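Local coordinates for protein galactan 1,3-beta-galactosidase (Phanerochaete chrysosporium, PDB 7BYT) that probably hydrolyses beta-1,3-galactan from its chain ends, joining a family 43 glycosidase domain to a CBM6-type carbohydrate-binding domain that holds galactose and calcium, at residues H20-L25 and Q242-L247; R82-F87 and R136-F141; S364-V369 and L380-D385. All coordinates share one frame; numbering follows the deposited sequence. Where two conformers were deposited one is given.

How the interactions relate
Following the chain from its N terminus, segment 20-25 meets 242-247 in interaction 1, closing a loop of 216 residues that draws the first and last blades of the family 43 propeller together. Nested inside that loop, interaction 2 closes a shorter one between 82-87 and 136-141 and ties the second blade to the third. The two centres lie about 9 Å apart, Lys-84 and Arg-82 reach over to the carbonyls of Ala-22 and Asn-243, and both contacts touch the same alpha-galactose. Interaction 3 comes later in series, as the hairpin 364-369/380-385 of the CBM6 domain; its centre is about 25 Å from that of interaction 1 and about 32 Å from that of interaction 2.

Interaction 1 (H20-L25 and Q242-L247); sequences HGAGIL and QNAFDL. With GLA (alpha-D-galactopyranose), chain F.
Ala-22 and Ile-24 meet Ala-244, Phe-245 and Leu-247 in a buried apolar contact between two neighbouring sheets, made by their edge strands 22-27 and 242-249 near the centre of the molecule. The short strand segments run the same way, 4° apart with axes 5.5 Å apart at closest approach, yet no hydrogen bond crosses between them, so the contact is made by side chains packing on each other and on the facing backbone. With CG anti to the backbone N (chi1 -160°), Phe-245 lays its ring against Ile-24: the backbone N of Ile-24 sits 3.6 Å above the plane, over the centre of the Phe-245 ring. On the same face Ile-24 CB makes a CH-pi contact, 4.0 Å from the centroid of the Phe-245 ring, while Ile-24 O comes to 3.4 Å from Phe-245 CZ. The CG2 branch of Ile-24 meets Leu-247 CD1 at 3.9 Å, these two side chains crossing at about a right angle. This is the packing of neighbouring blades in a five-bladed beta-propeller, the family 43 fold, in which the innermost strands of successive blades line the central axis; here the first blade meets the last. Ala-244 and Phe-245 form a classic beta bulge opposite Met-256, and both of these consecutive residues direct CB at strand 22-25. Ala-244 CB thereby packs 4.2 Å from Ala-22 CB. Nearby, Ala-22 O and Ala-244 O are only 3.3 Å apart, but both are acceptors; the former receives a hydrogen bond from Lys-84. Gly-21, with positive phi, turns the corner into the strand. At the galactose end, Gln-242 reaches out extended beyond CG, and its NE2 gives a weak hydrogen bond of 3.1 Å to O2 of the sugar, while Trp-260 donates to Gln-242 OE1.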
# COMPACT_ATOMS: atom_id res chain seq x y z
N HIS A 20 -4.47 -7.87 0.81
CA HIS A 20 -4.82 -6.46 0.82
C HIS A 20 -5.25 -6.03 2.22
O HIS A 20 -5.64 -6.84 3.05
CB HIS A 20 -5.91 -6.21 -0.22
CG HIS A 20 -5.66 -6.91 -1.51
ND1 HIS A 20 -4.92 -6.34 -2.53
CD2 HIS A 20 -6.03 -8.13 -1.95
CE1 HIS A 20 -4.84 -7.19 -3.53
NE2 HIS A 20 -5.50 -8.29 -3.21
N GLY A 21 -5.13 -4.73 2.50
CA GLY A 21 -5.44 -4.27 3.85
C GLY A 21 -4.48 -4.80 4.90
O GLY A 21 -4.91 -5.16 6.02
N ALA A 22 -3.18 -4.80 4.59
CA ALA A 22 -2.16 -5.52 5.33
C ALA A 22 -2.18 -5.30 6.84
O ALA A 22 -2.35 -4.18 7.34
CB ALA A 22 -0.79 -5.07 4.83
N GLY A 23 -1.95 -6.40 7.55
CA GLY A 23 -1.47 -6.34 8.92
C GLY A 23 -0.22 -7.18 9.04
O GLY A 23 -0.13 -8.26 8.45
N ILE A 24 0.78 -6.64 9.74
CA ILE A 24 2.08 -7.28 9.89
C ILE A 24 2.28 -7.65 11.36
O ILE A 24 1.86 -6.92 12.26
CB ILE A 24 3.23 -6.37 9.42
CG1 ILE A 24 2.99 -5.87 8.00
CG2 ILE A 24 4.59 -7.08 9.56
CD1 ILE A 24 2.93 -6.95 6.93
N LEU A 25 2.92 -8.80 11.58
CA LEU A 25 3.36 -9.23 12.90
C LEU A 25 4.75 -9.82 12.74
O LEU A 25 4.99 -10.59 11.81
CB LEU A 25 2.41 -10.32 13.41
CG LEU A 25 2.82 -11.16 14.63
CD1 LEU A 25 2.58 -10.38 15.88
CD2 LEU A 25 2.00 -12.45 14.64
N GLN A 242 -3.37 3.97 -0.38
CA GLN A 242 -4.06 4.23 0.88
C GLN A 242 -3.37 3.43 1.97
O GLN A 242 -3.06 2.25 1.77
CB GLN A 242 -5.53 3.82 0.78
CG GLN A 242 -6.33 4.14 2.04
CD GLN A 242 -7.77 3.68 1.97
OE1 GLN A 242 -8.09 2.70 1.28
NE2 GLN A 242 -8.65 4.38 2.69
N ASN A 243 -3.14 4.06 3.10
CA ASN A 243 -2.46 3.41 4.23
C ASN A 243 -3.07 2.07 4.55
O ASN A 243 -4.30 1.91 4.52
CB ASN A 243 -2.56 4.30 5.46
CG ASN A 243 -1.59 3.94 6.54
OD1 ASN A 243 -0.42 3.69 6.27
ND2 ASN A 243 -2.06 3.94 7.79
N ALA A 244 -2.20 1.14 4.93
CA ALA A 244 -2.66 -0.15 5.44
C ALA A 244 -1.93 -0.51 6.74
O ALA A 244 -2.57 -0.89 7.72
CB ALA A 244 -2.47 -1.28 4.41
N PHE A 245 -0.61 -0.38 6.75
CA PHE A 245 0.15 -0.74 7.94
C PHE A 245 1.43 0.08 7.97
O PHE A 245 2.06 0.30 6.94
CB PHE A 245 0.49 -2.23 7.98
CG PHE A 245 0.84 -2.71 9.35
CD1 PHE A 245 -0.16 -3.06 10.24
CD2 PHE A 245 2.16 -2.76 9.76
CE1 PHE A 245 0.15 -3.49 11.51
CE2 PHE A 245 2.47 -3.18 11.05
CZ PHE A 245 1.47 -3.54 11.92
N ASP A 246 1.81 0.53 9.17
CA ASP A 246 2.99 1.36 9.36
C ASP A 246 3.93 0.62 10.30
O ASP A 246 3.65 0.51 11.50
CB ASP A 246 2.56 2.72 9.88
CG ASP A 246 1.43 3.29 9.05
OD1 ASP A 246 1.65 3.45 7.82
OD2 ASP A 246 0.33 3.50 9.59
N LEU A 247 5.01 0.08 9.74
CA LEU A 247 5.87 -0.87 10.44
C LEU A 247 7.13 -0.17 10.90
O LEU A 247 7.85 0.41 10.07
CB LEU A 247 6.24 -2.01 9.49
CG LEU A 247 7.12 -3.12 10.07
CD1 LEU A 247 6.34 -3.95 11.09
CD2 LEU A 247 7.66 -4.02 8.97
C1 GLA F . -11.97 2.37 1.72
C2 GLA F . -11.63 1.53 2.94
C3 GLA F . -11.52 0.07 2.52
C4 GLA F . -12.87 -0.38 1.96
C5 GLA F . -13.30 0.56 0.83
C6 GLA F . -14.71 0.26 0.33
O1 GLA F . -10.95 2.19 0.72
O2 GLA F . -10.41 2.02 3.49
O3 GLA F . -11.11 -0.76 3.60
O4 GLA F . -13.88 -0.46 2.99
O5 GLA F . -13.25 1.94 1.24
O6 GLA F . -15.68 0.65 1.30

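Interaction 2 (R82-F87 and R136-F141); sequences RPKVIF and RDESIF. With GLA (alpha-D-galactopyranose), chain F.
Arg-82 and Asp-137 share one hydroxyl of the bound alpha-galactose: O2 accepts from Arg-82 NH2 at 2.9 Å and donates to Asp-137 OD2, 2.6 Å from the same O2. In the five-bladed propeller these residues belong to the second and third blades, and the short segments 82-87 and 138-141 of their innermost strands run 11° from parallel, their axes 6.9 Å apart at closest approach. An extended run from CG to NE carries the Arg-82 guanidinium to the sugar, where NE adds a 3.0 Å bond to galactose O3. NH1 is bonded to Asn-243 O of the last blade, which helps fix the rotation of the group. Between Arg-82 NE and Asp-137 OD2 the 3.5 Å salt bridge rests on charge alone, since the oxygen lies well out of the guanidinium plane and no N-H points at it; the two flat groups are turned 52° apart. Asp-137 OD2 is positioned further by a bond from Ala-188 N. Farther along, the side chains of Lys-84 and Glu-138 run alongside one another, pointing opposite ways, with Lys-84 CG 3.8 Å from Glu-138 OE2, a buried oxygen that has no polar partner in the model. Lys-84 bends at chi2 and again at chi4, and its CD passes 3.5 Å from Ser-139 OG. Its NZ ends between carbonyls, bonded to Ala-22 O of the first blade and, at 2.9 Å, to Pro-83 O from above the carbonyl plane.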
# COMPACT_ATOMS: atom_id res chain seq x y z
N ARG A 82 -9.07 -5.47 6.48
CA ARG A 82 -7.99 -4.90 7.29
C ARG A 82 -7.65 -5.71 8.54
O ARG A 82 -7.65 -5.19 9.66
CB ARG A 82 -8.31 -3.45 7.63
CG ARG A 82 -8.42 -2.59 6.35
CD ARG A 82 -8.66 -1.10 6.64
NE ARG A 82 -8.75 -0.36 5.38
CZ ARG A 82 -7.69 0.09 4.70
NH1 ARG A 82 -6.46 -0.13 5.17
NH2 ARG A 82 -7.85 0.76 3.57
N PRO A 83 -7.32 -6.99 8.39
CA PRO A 83 -6.97 -7.80 9.56
C PRO A 83 -5.69 -7.29 10.20
O PRO A 83 -4.80 -6.76 9.53
CB PRO A 83 -6.76 -9.20 8.96
CG PRO A 83 -6.27 -8.91 7.55
CD PRO A 83 -7.10 -7.72 7.12
N LYS A 84 -5.60 -7.46 11.51
CA LYS A 84 -4.43 -7.09 12.28
C LYS A 84 -4.24 -8.14 13.36
O LYS A 84 -5.23 -8.65 13.89
CB LYS A 84 -4.64 -5.74 12.99
CG LYS A 84 -5.04 -4.58 12.06
CD LYS A 84 -3.83 -4.05 11.28
CE LYS A 84 -4.25 -3.17 10.11
NZ LYS A 84 -4.63 -3.95 8.89
N VAL A 85 -2.99 -8.48 13.68
CA VAL A 85 -2.71 -9.51 14.67
C VAL A 85 -1.66 -8.99 15.65
O VAL A 85 -0.62 -8.48 15.23
CB VAL A 85 -2.22 -10.82 14.03
CG1 VAL A 85 -1.87 -11.84 15.12
CG2 VAL A 85 -3.26 -11.38 13.09
N ILE A 86 -1.92 -9.17 16.94
CA ILE A 86 -0.92 -8.93 17.97
C ILE A 86 -0.85 -10.13 18.90
O ILE A 86 -1.80 -10.90 19.03
CB ILE A 86 -1.18 -7.63 18.77
CG1 ILE A 86 -2.57 -7.64 19.39
CG2 ILE A 86 -0.96 -6.39 17.88
CD1 ILE A 86 -2.78 -6.45 20.33
N PHE A 87 0.30 -10.30 19.53
CA PHE A 87 0.52 -11.40 20.46
C PHE A 87 0.24 -10.95 21.88
O PHE A 87 0.77 -9.92 22.34
CB PHE A 87 1.97 -11.89 20.36
CG PHE A 87 2.27 -13.07 21.24
CD1 PHE A 87 1.69 -14.30 20.98
CD2 PHE A 87 3.13 -12.94 22.31
CE1 PHE A 87 1.99 -15.39 21.78
CE2 PHE A 87 3.43 -14.04 23.11
CZ PHE A 87 2.85 -15.25 22.84
N ARG A 136 -15.66 0.96 11.38
CA ARG A 136 -15.42 0.50 10.02
C ARG A 136 -13.92 0.29 9.82
O ARG A 136 -13.38 -0.67 10.38
CB ARG A 136 -16.10 1.41 8.98
CG ARG A 136 -17.63 1.25 9.02
CD ARG A 136 -18.36 2.16 8.04
NE ARG A 136 -19.80 1.90 8.02
CZ ARG A 136 -20.66 2.44 8.88
NH1 ARG A 136 -20.23 3.26 9.84
NH2 ARG A 136 -21.96 2.16 8.79
N ASP A 137 -13.22 1.13 9.06
CA ASP A 137 -11.77 0.96 8.99
C ASP A 137 -11.19 0.98 10.40
O ASP A 137 -11.58 1.81 11.23
CB ASP A 137 -11.13 2.10 8.21
CG ASP A 137 -11.21 1.92 6.73
OD1 ASP A 137 -12.03 1.11 6.24
OD2 ASP A 137 -10.47 2.65 6.02
N GLU A 138 -10.26 0.07 10.67
CA GLU A 138 -9.67 -0.02 11.99
C GLU A 138 -8.22 -0.47 11.89
O GLU A 138 -7.76 -0.96 10.86
CB GLU A 138 -10.46 -0.96 12.93
CG GLU A 138 -10.75 -2.35 12.36
CD GLU A 138 -9.52 -3.15 11.97
OE1 GLU A 138 -9.54 -3.68 10.84
OE2 GLU A 138 -8.58 -3.30 12.78
N SER A 139 -7.52 -0.30 13.00
CA SER A 139 -6.24 -0.95 13.24
C SER A 139 -6.13 -1.23 14.73
O SER A 139 -6.94 -0.76 15.53
CB SER A 139 -5.06 -0.10 12.79
OG SER A 139 -3.87 -0.89 12.74
N ILE A 140 -5.12 -2.01 15.08
CA ILE A 140 -4.80 -2.26 16.48
C ILE A 140 -3.36 -1.84 16.71
O ILE A 140 -2.48 -2.13 15.89
CB ILE A 140 -4.90 -3.78 16.71
CG1 ILE A 140 -6.32 -4.28 16.45
CG2 ILE A 140 -4.38 -4.16 18.10
CD1 ILE A 140 -7.28 -3.87 17.52
N PHE A 141 -3.13 -1.14 17.82
CA PHE A 141 -1.80 -0.69 18.19
C PHE A 141 -1.47 -1.25 19.57
O PHE A 141 -2.28 -1.14 20.50
CB PHE A 141 -1.75 0.84 18.23
CG PHE A 141 -0.52 1.38 18.90
CD1 PHE A 141 0.70 1.37 18.25
CD2 PHE A 141 -0.58 1.85 20.20
CE1 PHE A 141 1.84 1.83 18.88
CE2 PHE A 141 0.56 2.31 20.84
CZ PHE A 141 1.77 2.29 20.18
C1 GLA F . -11.97 2.37 1.72
C2 GLA F . -11.63 1.53 2.94
C3 GLA F . -11.52 0.07 2.52
C4 GLA F . -12.87 -0.38 1.96
C5 GLA F . -13.30 0.56 0.83
C6 GLA F . -14.71 0.26 0.33
O1 GLA F . -10.95 2.19 0.72
O2 GLA F . -10.41 2.02 3.49
O3 GLA F . -11.11 -0.76 3.60
O4 GLA F . -13.88 -0.46 2.99
O5 GLA F . -13.25 1.94 1.24
O6 GLA F . -15.68 0.65 1.30

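Interaction 3 (S364-V369 and L380-D385); sequences STYRNV and LVDQPD. With NAG (2-acetamido-2-deoxy-beta-D-glucopyranose), chain B; GAL (beta-D-galactopyranose), chain G.
Gln-383 lies across the paired strand that holds Arg-367, Asn-368 and Val-369. Its CB starts 3.8 Å from Arg-367 O; with CG anti to the carbonyl carbon (chi1 -66°) and the chain extended beyond it, CG then passes the CA of Asn-368. CD comes to 3.6 Å from Val-369 CG1. At the tip the amide divides: NE2 stays against that methyl, at 3.5 Å from Val-369 CG1, while OE1 nears the carbonyl carbon of Asn-368 and accepts a hydrogen bond from Ala-419 N. The backbone is that of an antiparallel hairpin in which Arg-367/Gln-383 and Val-369/Val-381 are hydrogen-bonded pairs, each with two N-H to O bonds, and Asn-368/Asp-382 is the non-hydrogen-bonded pair between them. The face bearing Asn-368 and Asp-382, opposite that of Gln-383, carries the glycan, with Asn-368 ND2 linked covalently to NAG C1. Beyond the strand, Tyr-366 sets one ring face over Pro-384, whose CA is 3.6 Å from the centroid of the Tyr-366 ring and 14° off its normal. Arg-367, extended from CG to NE, presents its guanidinium edge to the beta-galactose: NH1 bonds O4 at 2.9 Å, and NH2 donates almost straight (170°) to O5 at 3.0 Å. Asp-363 pairs with Arg-367 NE, steadying this sugar-binding group. In the beta-sandwich of the CBM6 domain, 379-383 is an edge strand; Val-381 packs on Leu-357 of strand 353-360 and on Val-395 and Val-397 of strand 392-402, while Tyr-366 and Pro-384 meet Tyr-240 of helix 237-240.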
# COMPACT_ATOMS: atom_id res chain seq x y z
N SER A 364 -9.68 9.39 -15.45
CA SER A 364 -10.03 8.72 -14.21
C SER A 364 -9.83 7.21 -14.30
O SER A 364 -10.00 6.51 -13.30
CB SER A 364 -11.48 9.04 -13.83
OG SER A 364 -12.36 8.36 -14.70
N THR A 365 -9.46 6.72 -15.48
CA THR A 365 -9.30 5.31 -15.78
C THR A 365 -7.87 5.08 -16.24
O THR A 365 -7.14 6.01 -16.58
CB THR A 365 -10.28 4.93 -16.89
OG1 THR A 365 -10.19 5.88 -17.95
CG2 THR A 365 -11.71 4.95 -16.35
N TYR A 366 -7.46 3.81 -16.22
CA TYR A 366 -6.10 3.46 -16.59
C TYR A 366 -5.88 3.68 -18.08
O TYR A 366 -6.79 3.47 -18.90
CB TYR A 366 -5.83 1.99 -16.29
CG TYR A 366 -5.53 1.64 -14.85
CD1 TYR A 366 -6.09 2.35 -13.80
CD2 TYR A 366 -4.68 0.58 -14.55
CE1 TYR A 366 -5.82 2.02 -12.48
CE2 TYR A 366 -4.40 0.24 -13.25
CZ TYR A 366 -4.97 0.96 -12.22
OH TYR A 366 -4.68 0.61 -10.92
N ARG A 367 -4.68 4.10 -18.43
CA ARG A 367 -4.16 3.96 -19.78
C ARG A 367 -3.12 2.83 -19.75
O ARG A 367 -2.98 2.12 -18.76
CB ARG A 367 -3.59 5.29 -20.26
CG ARG A 367 -4.64 6.38 -20.45
CD ARG A 367 -4.01 7.62 -21.06
NE ARG A 367 -4.99 8.70 -21.20
CZ ARG A 367 -4.81 9.77 -21.98
NH1 ARG A 367 -3.69 9.91 -22.69
NH2 ARG A 367 -5.75 10.70 -22.05
N ASN A 368 -2.39 2.67 -20.84
CA ASN A 368 -1.28 1.73 -20.86
C ASN A 368 -0.39 2.12 -22.03
O ASN A 368 -0.79 2.91 -22.89
CB ASN A 368 -1.76 0.27 -21.01
CG ASN A 368 -2.92 0.17 -21.93
OD1 ASN A 368 -2.79 0.41 -23.13
ND2 ASN A 368 -4.07 -0.15 -21.38
N VAL A 369 0.81 1.55 -22.06
CA VAL A 369 1.78 1.87 -23.09
C VAL A 369 2.51 0.61 -23.52
O VAL A 369 2.88 -0.22 -22.69
CB VAL A 369 2.77 2.98 -22.64
CG1 VAL A 369 3.68 2.52 -21.48
CG2 VAL A 369 3.58 3.50 -23.83
N LEU A 380 3.12 -4.79 -22.64
CA LEU A 380 2.14 -3.75 -22.33
C LEU A 380 2.24 -3.38 -20.85
O LEU A 380 2.20 -4.26 -19.99
CB LEU A 380 0.72 -4.23 -22.65
CG LEU A 380 -0.38 -3.18 -22.54
CD1 LEU A 380 -0.13 -2.05 -23.53
CD2 LEU A 380 -1.74 -3.83 -22.77
N VAL A 381 2.36 -2.08 -20.56
CA VAL A 381 2.54 -1.59 -19.19
C VAL A 381 1.32 -0.76 -18.80
O VAL A 381 1.00 0.22 -19.48
CB VAL A 381 3.82 -0.75 -19.06
CG1 VAL A 381 3.98 -0.28 -17.63
CG2 VAL A 381 5.05 -1.55 -19.52
N ASP A 382 0.69 -1.12 -17.69
CA ASP A 382 -0.44 -0.35 -17.18
C ASP A 382 0.01 1.01 -16.67
O ASP A 382 1.06 1.13 -16.03
CB ASP A 382 -1.06 -1.07 -15.98
CG ASP A 382 -1.84 -2.29 -16.36
OD1 ASP A 382 -2.52 -2.29 -17.41
OD2 ASP A 382 -1.78 -3.27 -15.59
N GLN A 383 -0.82 2.03 -16.90
CA GLN A 383 -0.55 3.39 -16.44
C GLN A 383 -1.79 3.90 -15.71
O GLN A 383 -2.70 4.47 -16.33
CB GLN A 383 -0.14 4.28 -17.60
CG GLN A 383 1.19 3.87 -18.23
CD GLN A 383 1.50 4.65 -19.48
OE1 GLN A 383 0.69 4.73 -20.40
NE2 GLN A 383 2.68 5.28 -19.52
N PRO A 384 -1.86 3.71 -14.40
CA PRO A 384 -3.02 4.18 -13.64
C PRO A 384 -3.26 5.67 -13.82
O PRO A 384 -2.36 6.44 -14.19
CB PRO A 384 -2.64 3.87 -12.19
CG PRO A 384 -1.66 2.70 -12.29
CD PRO A 384 -0.90 2.96 -13.56
N ASP A 385 -4.50 6.09 -13.56
CA ASP A 385 -4.80 7.51 -13.44
C ASP A 385 -3.83 8.15 -12.44
O ASP A 385 -3.55 7.57 -11.39
CB ASP A 385 -6.26 7.68 -12.98
CG ASP A 385 -6.61 6.86 -11.73
OD1 ASP A 385 -6.66 5.61 -11.79
OD2 ASP A 385 -6.87 7.49 -10.67
C1 NAG B . -5.27 -0.17 -22.17
C2 NAG B . -6.28 -1.21 -21.73
C3 NAG B . -7.60 -1.02 -22.48
C4 NAG B . -8.09 0.43 -22.36
C5 NAG B . -6.97 1.40 -22.75
C6 NAG B . -7.33 2.84 -22.50
C7 NAG B . -5.64 -3.43 -20.93
C8 NAG B . -5.06 -4.76 -21.30
N2 NAG B . -5.76 -2.55 -21.92
O3 NAG B . -8.56 -1.90 -21.93
O4 NAG B . -9.17 0.67 -23.25
O5 NAG B . -5.80 1.13 -21.97
O6 NAG B . -6.25 3.70 -22.85
O7 NAG B . -6.01 -3.18 -19.78
C1 GAL G . -4.43 14.11 -22.89
C2 GAL G . -2.91 13.96 -23.05
C3 GAL G . -2.50 13.99 -24.54
C4 GAL G . -3.28 12.94 -25.33
C5 GAL G . -4.76 13.17 -25.06
C6 GAL G . -5.67 12.14 -25.69
O1 GAL G . -4.79 13.93 -21.53
O2 GAL G . -2.24 15.01 -22.37
O3 GAL G . -1.10 13.75 -24.69
O4 GAL G . -2.94 11.60 -24.90
O5 GAL G . -5.05 13.12 -23.65
O6 GAL G . -7.03 12.60 -25.68
O HOH W 1 -8.87 4.15 -12.40
O HOH W 2 -4.32 -0.60 -18.58